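Local coordinates for protein elongation factor G (Thermus thermophilus, PDB 2DY1) that probably acts as a translation elongation factor, a multidomain GTPase that binds GTP and magnesium and is thought to drive translocation on the ribosome, at residues V463-G468 with W484-P489; L69-H74 with L264-L269. All blocks are in the same frame, centred on the assembly; numbering follows the deposited sequence.

In the fold
The two contacts sit on opposite sides of the chain's centre, with their own centres about 79 Å apart and their nearest atoms about 66 Å apart, so neither touches the other. Contact 2 comes first along the chain. It lies in the GTP-binding domain and joins the edge strand 65-71 of the domain's mixed sheet to helix 261-271, far along the chain from the strand. Contact 1 opens only later, in domain IV, between the neighbouring strands 464-474 and 477-489 of a separate four-stranded sheet. They share no helix, strand or sheet: one belongs to the nucleotide-binding module and the other to a distant module of an elongated molecule.

Contact 1. Residues V463-G468 with W484-P489; sequences VAEGQG and WLRLEP
Ala464 O receives the shortest backbone bond of the pair, from Leu487 N at 2.8 Å, and the CA-H of Arg486 also approaches this oxygen. The return bond, Ala464 N to Leu487 O, is longer at 3.2 Å. Gly466 and Leu485 exchange a second reciprocal pair, which identifies these two couples as hydrogen-bonded antiparallel pairs. Between and beyond them, Glu465 with Arg486 and Gln467 with Trp484 are non-hydrogen-bonded pairs whose side chains share the opposite face of the sheet from Ala464, Leu485 and Leu487.

On that shared face Arg486 NH1 donates to Glu465 OE2 at 2.9 Å. The oxygen lies close to the guanidinium plane, but NH1 reaches it from above the carboxylate, 55° out of the carboxylate plane. Arg486 NE donates to Glu488 OE2 at 2.8 Å, again near the guanidinium plane, so two carboxylates fix the turn of one flat group. Val463 CG1, anti to its backbone N (chi1 178°), rests over the centre of a guanidinium face, 3.4 Å above its plane.

At the other end of the same face, Gln467 CB stands 3.4 Å from the centroid of the Trp484 six-membered ring and almost on its normal, a CH-pi contact. The amide beyond it is stacked over the indole at a moderate tilt. Gln467 NE2 and Trp484 NE1 are both donors and do not bond each other; NE2 instead donates to Asp482. Leu485 and Leu487, on the far face, pack against helix 549-566.

Strand 464-474 lies at the sheet's edge, while 477-489 also bonds strand 533-541. The alternating pairs and 154° strand angle are those of a twisted beta hairpin, here in domain IV of elongation factor G.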
loop_
_atom_site.group_PDB
_atom_site.type_symbol
_atom_site.label_atom_id
_atom_site.label_comp_id
_atom_site.label_asym_id
_atom_site.label_seq_id
_atom_site.Cartn_x
_atom_site.Cartn_y
_atom_site.Cartn_z
ATOM N N VAL A 463 4.529 -47.556 2.105
ATOM C CA VAL A 463 5.019 -47.831 3.444
ATOM C C VAL A 463 6.367 -48.526 3.372
ATOM O O VAL A 463 6.630 -49.302 2.454
ATOM C CB VAL A 463 4.047 -48.741 4.214
ATOM C CG1 VAL A 463 4.611 -49.048 5.598
ATOM C CG2 VAL A 463 2.687 -48.070 4.336
ATOM N N ALA A 464 7.222 -48.238 4.349
ATOM C CA ALA A 464 8.528 -48.861 4.434
ATOM C C ALA A 464 9.010 -48.783 5.877
ATOM O O ALA A 464 8.547 -47.948 6.651
ATOM C CB ALA A 464 9.517 -48.161 3.496
ATOM N N GLU A 465 9.929 -49.663 6.242
ATOM C CA GLU A 465 10.454 -49.647 7.595
ATOM C C GLU A 465 11.863 -50.192 7.617
ATOM O O GLU A 465 12.286 -50.930 6.725
ATOM C CB GLU A 465 9.545 -50.433 8.546
ATOM C CG GLU A 465 9.556 -51.937 8.330
ATOM C CD GLU A 465 8.585 -52.666 9.241
ATOM O OE1 GLU A 465 8.800 -53.880 9.453
ATOM O OE2 GLU A 465 7.614 -52.037 9.729
ATOM N N GLY A 466 12.600 -49.803 8.639
ATOM C CA GLY A 466 13.966 -50.229 8.738
ATOM C C GLY A 466 14.661 -49.683 9.949
ATOM O O GLY A 466 14.078 -48.978 10.781
ATOM N N GLN A 467 15.948 -49.972 10.016
ATOM C CA GLN A 467 16.739 -49.599 11.160
ATOM C C GLN A 467 17.766 -48.521 10.958
ATOM O O GLN A 467 18.397 -48.420 9.908
ATOM C CB GLN A 467 17.438 -50.857 11.692
ATOM C CG GLN A 467 18.303 -50.644 12.908
ATOM C CD GLN A 467 19.080 -51.902 13.277
ATOM O OE1 GLN A 467 19.561 -52.617 12.398
ATOM N NE2 GLN A 467 19.211 -52.170 14.575
ATOM N N GLY A 468 17.923 -47.733 12.009
ATOM C CA GLY A 468 18.901 -46.670 12.039
ATOM C C GLY A 468 19.742 -46.948 13.265
ATOM O O GLY A 468 19.235 -47.003 14.389
ATOM N N TRP A 484 14.195 -48.429 15.319
ATOM C CA TRP A 484 13.505 -49.055 14.216
ATOM C C TRP A 484 12.355 -48.098 13.893
ATOM O O TRP A 484 11.510 -47.788 14.749
ATOM C CB TRP A 484 12.984 -50.442 14.578
ATOM C CG TRP A 484 14.085 -51.451 14.582
ATOM C CD1 TRP A 484 14.920 -51.747 15.621
ATOM C CD2 TRP A 484 14.495 -52.280 13.481
ATOM N NE1 TRP A 484 15.826 -52.719 15.231
ATOM C CE2 TRP A 484 15.589 -53.060 13.927
ATOM C CE3 TRP A 484 14.041 -52.441 12.163
ATOM C CZ2 TRP A 484 16.240 -53.989 13.097
ATOM C CZ3 TRP A 484 14.689 -53.368 11.339
ATOM C CH2 TRP A 484 15.775 -54.127 11.812
ATOM N N LEU A 485 12.332 -47.660 12.640
ATOM C CA LEU A 485 11.371 -46.681 12.144
ATOM C C LEU A 485 10.520 -47.161 10.971
ATOM O O LEU A 485 11.032 -47.734 10.016
ATOM C CB LEU A 485 12.141 -45.442 11.673
ATOM C CG LEU A 485 11.324 -44.357 10.957
ATOM C CD1 LEU A 485 10.480 -43.618 11.991
ATOM C CD2 LEU A 485 12.271 -43.366 10.262
ATOM N N ARG A 486 9.217 -46.911 11.049
ATOM C CA ARG A 486 8.304 -47.243 9.959
ATOM C C ARG A 486 7.745 -45.896 9.479
ATOM O O ARG A 486 7.318 -45.077 10.288
ATOM C CB ARG A 486 7.161 -48.135 10.476
ATOM C CG ARG A 486 6.125 -48.545 9.443
ATOM C CD ARG A 486 5.029 -49.356 10.141
ATOM N NE ARG A 486 3.953 -49.809 9.260
ATOM C CZ ARG A 486 4.033 -50.857 8.444
ATOM N NH1 ARG A 486 5.141 -51.581 8.374
ATOM N NH2 ARG A 486 2.987 -51.195 7.700
ATOM N N LEU A 487 7.770 -45.671 8.165
ATOM C CA LEU A 487 7.236 -44.446 7.564
ATOM C C LEU A 487 6.015 -44.812 6.735
ATOM O O LEU A 487 6.035 -45.773 5.968
ATOM C CB LEU A 487 8.272 -43.784 6.641
ATOM C CG LEU A 487 9.521 -43.194 7.291
ATOM C CD1 LEU A 487 10.376 -42.550 6.196
ATOM C CD2 LEU A 487 9.145 -42.155 8.347
ATOM N N GLU A 488 4.946 -44.045 6.881
ATOM C CA GLU A 488 3.737 -44.322 6.121
ATOM C C GLU A 488 3.230 -43.049 5.488
ATOM O O GLU A 488 3.254 -41.982 6.112
ATOM C CB GLU A 488 2.645 -44.864 7.035
ATOM C CG GLU A 488 3.063 -46.069 7.844
ATOM C CD GLU A 488 1.941 -46.595 8.711
ATOM O OE1 GLU A 488 1.041 -45.806 9.079
ATOM O OE2 GLU A 488 1.967 -47.801 9.036
ATOM N N PRO A 489 2.769 -43.132 4.233
ATOM C CA PRO A 489 2.254 -41.926 3.585
ATOM C C PRO A 489 1.109 -41.422 4.456
ATOM O O PRO A 489 0.362 -42.223 5.011
ATOM C CB PRO A 489 1.760 -42.450 2.236
ATOM C CG PRO A 489 2.696 -43.591 1.955
ATOM C CD PRO A 489 2.764 -44.278 3.308
#

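Contact 2. Residues L69-H74 with L264-L269; sequences LLFRGH and LLELIL
Phe71 meets helix 261-271 from CB to CZ, along the CD2 side of its ring, starting with CB, which lies 3.7 Å from Leu265 CD2. Its CG is anti to the backbone N (chi1 -179°), and it too packs on that methyl as the two side chains run antiparallel past one another. Further out, the CD2 edge of the ring passes near Leu269 CD1. At CE2 the partner changes to Glu266 CG, 3.6 Å away. At the tip, CE2 and CZ share Glu266 OE2, which sits in the ring plane at the edge, with the carboxylate turned 70° from the ring. One ring face carries Arg72 CG, 3.9 Å above its centre.

Leu69 and His74 meet the helix before and after Phe71 in the sequence. Leu69 CD1 touches Leu265 CD1 at 3.9 Å, and both side chains also reach Leu29 of helix 22-32, which follows the GTP-binding loop. His74 CB lies 3.8 Å from Leu269 CD2, while the imidazole has Arg72 O over one face, toward its rim. Phe71 to His74 form a type I' turn, closed by reciprocal backbone bonds, and this turn brings Phe71 and His74 to the same helix. The axis of strand 69-71 lies at 91° to that of helix 264-269.

An alanine in place of Phe71 would probably leave a gap beside Leu265 and Glu266 CG and free the Arg72 chain to shift, since the ring beneath its CG would be gone.

The pair of charges at the margin adds little direction: Arg72 NH1 and Glu266 OE2 form a long salt bridge of 3.8 Å, with the oxygen over the guanidinium face, so the attraction is between charges and not along an N-H. Cohesion therefore rests mainly on apolar packing of Phe71 and the leucines, with the ring's hydrogen-bearing edge perhaps favouring the nearby carboxylate.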
loop_
_atom_site.group_PDB
_atom_site.type_symbol
_atom_site.label_atom_id
_atom_site.label_comp_id
_atom_site.label_asym_id
_atom_site.label_seq_id
_atom_site.Cartn_x
_atom_site.Cartn_y
_atom_site.Cartn_z
ATOM N N LEU A 69 0.495 25.887 1.979
ATOM C CA LEU A 69 -0.042 27.097 1.380
ATOM C C LEU A 69 -0.487 28.157 2.361
ATOM O O LEU A 69 -1.097 27.848 3.390
ATOM C CB LEU A 69 -1.222 26.738 0.467
ATOM C CG LEU A 69 -0.931 25.641 -0.563
ATOM C CD1 LEU A 69 -2.246 25.218 -1.259
ATOM C CD2 LEU A 69 0.065 26.154 -1.615
ATOM N N LEU A 70 -0.141 29.399 2.037
ATOM C CA LEU A 70 -0.514 30.558 2.842
ATOM C C LEU A 70 -1.340 31.458 1.932
ATOM O O LEU A 70 -0.922 31.784 0.824
ATOM C CB LEU A 70 0.737 31.291 3.316
ATOM C CG LEU A 70 0.497 32.621 4.036
ATOM C CD1 LEU A 70 -0.223 32.378 5.358
ATOM C CD2 LEU A 70 1.843 33.295 4.284
ATOM N N PHE A 71 -2.520 31.854 2.385
ATOM C CA PHE A 71 -3.364 32.690 1.553
ATOM C C PHE A 71 -4.206 33.577 2.452
ATOM O O PHE A 71 -5.036 33.098 3.221
ATOM C CB PHE A 71 -4.266 31.797 0.695
ATOM C CG PHE A 71 -5.178 32.559 -0.233
ATOM C CD1 PHE A 71 -4.661 33.296 -1.289
ATOM C CD2 PHE A 71 -6.555 32.521 -0.049
ATOM C CE1 PHE A 71 -5.513 33.990 -2.161
ATOM C CE2 PHE A 71 -7.407 33.209 -0.912
ATOM C CZ PHE A 71 -6.881 33.941 -1.964
ATOM N N ARG A 72 -3.984 34.882 2.336
ATOM C CA ARG A 72 -4.709 35.857 3.138
ATOM C C ARG A 72 -4.733 35.504 4.612
ATOM O O ARG A 72 -5.768 35.615 5.275
ATOM C CB ARG A 72 -6.122 36.018 2.599
ATOM C CG ARG A 72 -6.097 36.429 1.150
ATOM C CD ARG A 72 -7.458 36.814 0.612
ATOM N NE ARG A 72 -7.317 37.155 -0.795
ATOM C CZ ARG A 72 -8.330 37.464 -1.600
ATOM N NH1 ARG A 72 -9.571 37.475 -1.136
ATOM N NH2 ARG A 72 -8.094 37.771 -2.869
ATOM N N GLY A 73 -3.580 35.073 5.121
ATOM C CA GLY A 73 -3.476 34.739 6.533
ATOM C C GLY A 73 -3.952 33.344 6.924
ATOM O O GLY A 73 -3.762 32.907 8.064
ATOM N N HIS A 74 -4.578 32.646 5.983
ATOM C CA HIS A 74 -5.068 31.287 6.236
ATOM C C HIS A 74 -4.018 30.301 5.725
ATOM O O HIS A 74 -3.232 30.632 4.844
ATOM C CB HIS A 74 -6.371 31.049 5.477
ATOM C CG HIS A 74 -7.399 32.111 5.704
ATOM N ND1 HIS A 74 -7.937 32.371 6.945
ATOM C CD2 HIS A 74 -7.965 32.999 4.854
ATOM C CE1 HIS A 74 -8.789 33.376 6.851
ATOM N NE2 HIS A 74 -8.824 33.777 5.593
ATOM N N LEU A 264 -10.358 27.533 -6.020
ATOM C CA LEU A 264 -10.340 26.196 -5.409
ATOM C C LEU A 264 -9.812 26.311 -3.977
ATOM O O LEU A 264 -10.325 25.668 -3.059
ATOM C CB LEU A 264 -9.437 25.240 -6.209
ATOM C CG LEU A 264 -9.125 23.897 -5.546
ATOM C CD1 LEU A 264 -10.405 23.089 -5.422
ATOM C CD2 LEU A 264 -8.106 23.125 -6.377
ATOM N N LEU A 265 -8.777 27.124 -3.784
ATOM C CA LEU A 265 -8.222 27.294 -2.453
ATOM C C LEU A 265 -9.255 27.928 -1.508
ATOM O O LEU A 265 -9.395 27.507 -0.352
ATOM C CB LEU A 265 -6.951 28.137 -2.537
ATOM C CG LEU A 265 -6.103 28.257 -1.265
ATOM C CD1 LEU A 265 -5.770 26.880 -0.704
ATOM C CD2 LEU A 265 -4.821 29.023 -1.623
ATOM N N GLU A 266 -9.983 28.919 -2.009
ATOM C CA GLU A 266 -11.009 29.580 -1.207
ATOM C C GLU A 266 -12.106 28.570 -0.863
ATOM O O GLU A 266 -12.621 28.548 0.264
ATOM C CB GLU A 266 -11.579 30.777 -1.974
ATOM C CG GLU A 266 -10.536 31.880 -2.198
ATOM C CD GLU A 266 -11.032 33.023 -3.079
ATOM O OE1 GLU A 266 -11.720 32.750 -4.082
ATOM O OE2 GLU A 266 -10.720 34.197 -2.775
ATOM N N LEU A 267 -12.465 27.721 -1.824
ATOM C CA LEU A 267 -13.486 26.706 -1.575
ATOM C C LEU A 267 -13.009 25.685 -0.537
ATOM O O LEU A 267 -13.805 25.199 0.260
ATOM C CB LEU A 267 -13.885 26.017 -2.889
ATOM C CG LEU A 267 -14.929 24.907 -2.818
ATOM C CD1 LEU A 267 -16.251 25.462 -2.288
ATOM C CD2 LEU A 267 -15.127 24.316 -4.210
ATOM N N ILE A 268 -11.718 25.344 -0.545
ATOM C CA ILE A 268 -11.187 24.418 0.451
ATOM C C ILE A 268 -11.418 25.013 1.843
ATOM O O ILE A 268 -11.884 24.316 2.761
ATOM C CB ILE A 268 -9.681 24.182 0.207
ATOM C CG1 ILE A 268 -9.520 23.208 -0.963
ATOM C CG2 ILE A 268 -9.004 23.645 1.467
ATOM C CD1 ILE A 268 -8.089 23.151 -1.556
ATOM N N LEU A 269 -11.101 26.296 2.000
ATOM C CA LEU A 269 -11.285 26.962 3.288
ATOM C C LEU A 269 -12.760 27.014 3.669
ATOM O O LEU A 269 -13.137 26.749 4.812
ATOM C CB LEU A 269 -10.692 28.379 3.237
ATOM C CG LEU A 269 -9.166 28.350 3.150
ATOM C CD1 LEU A 269 -8.667 29.676 2.587
ATOM C CD2 LEU A 269 -8.554 28.064 4.546
#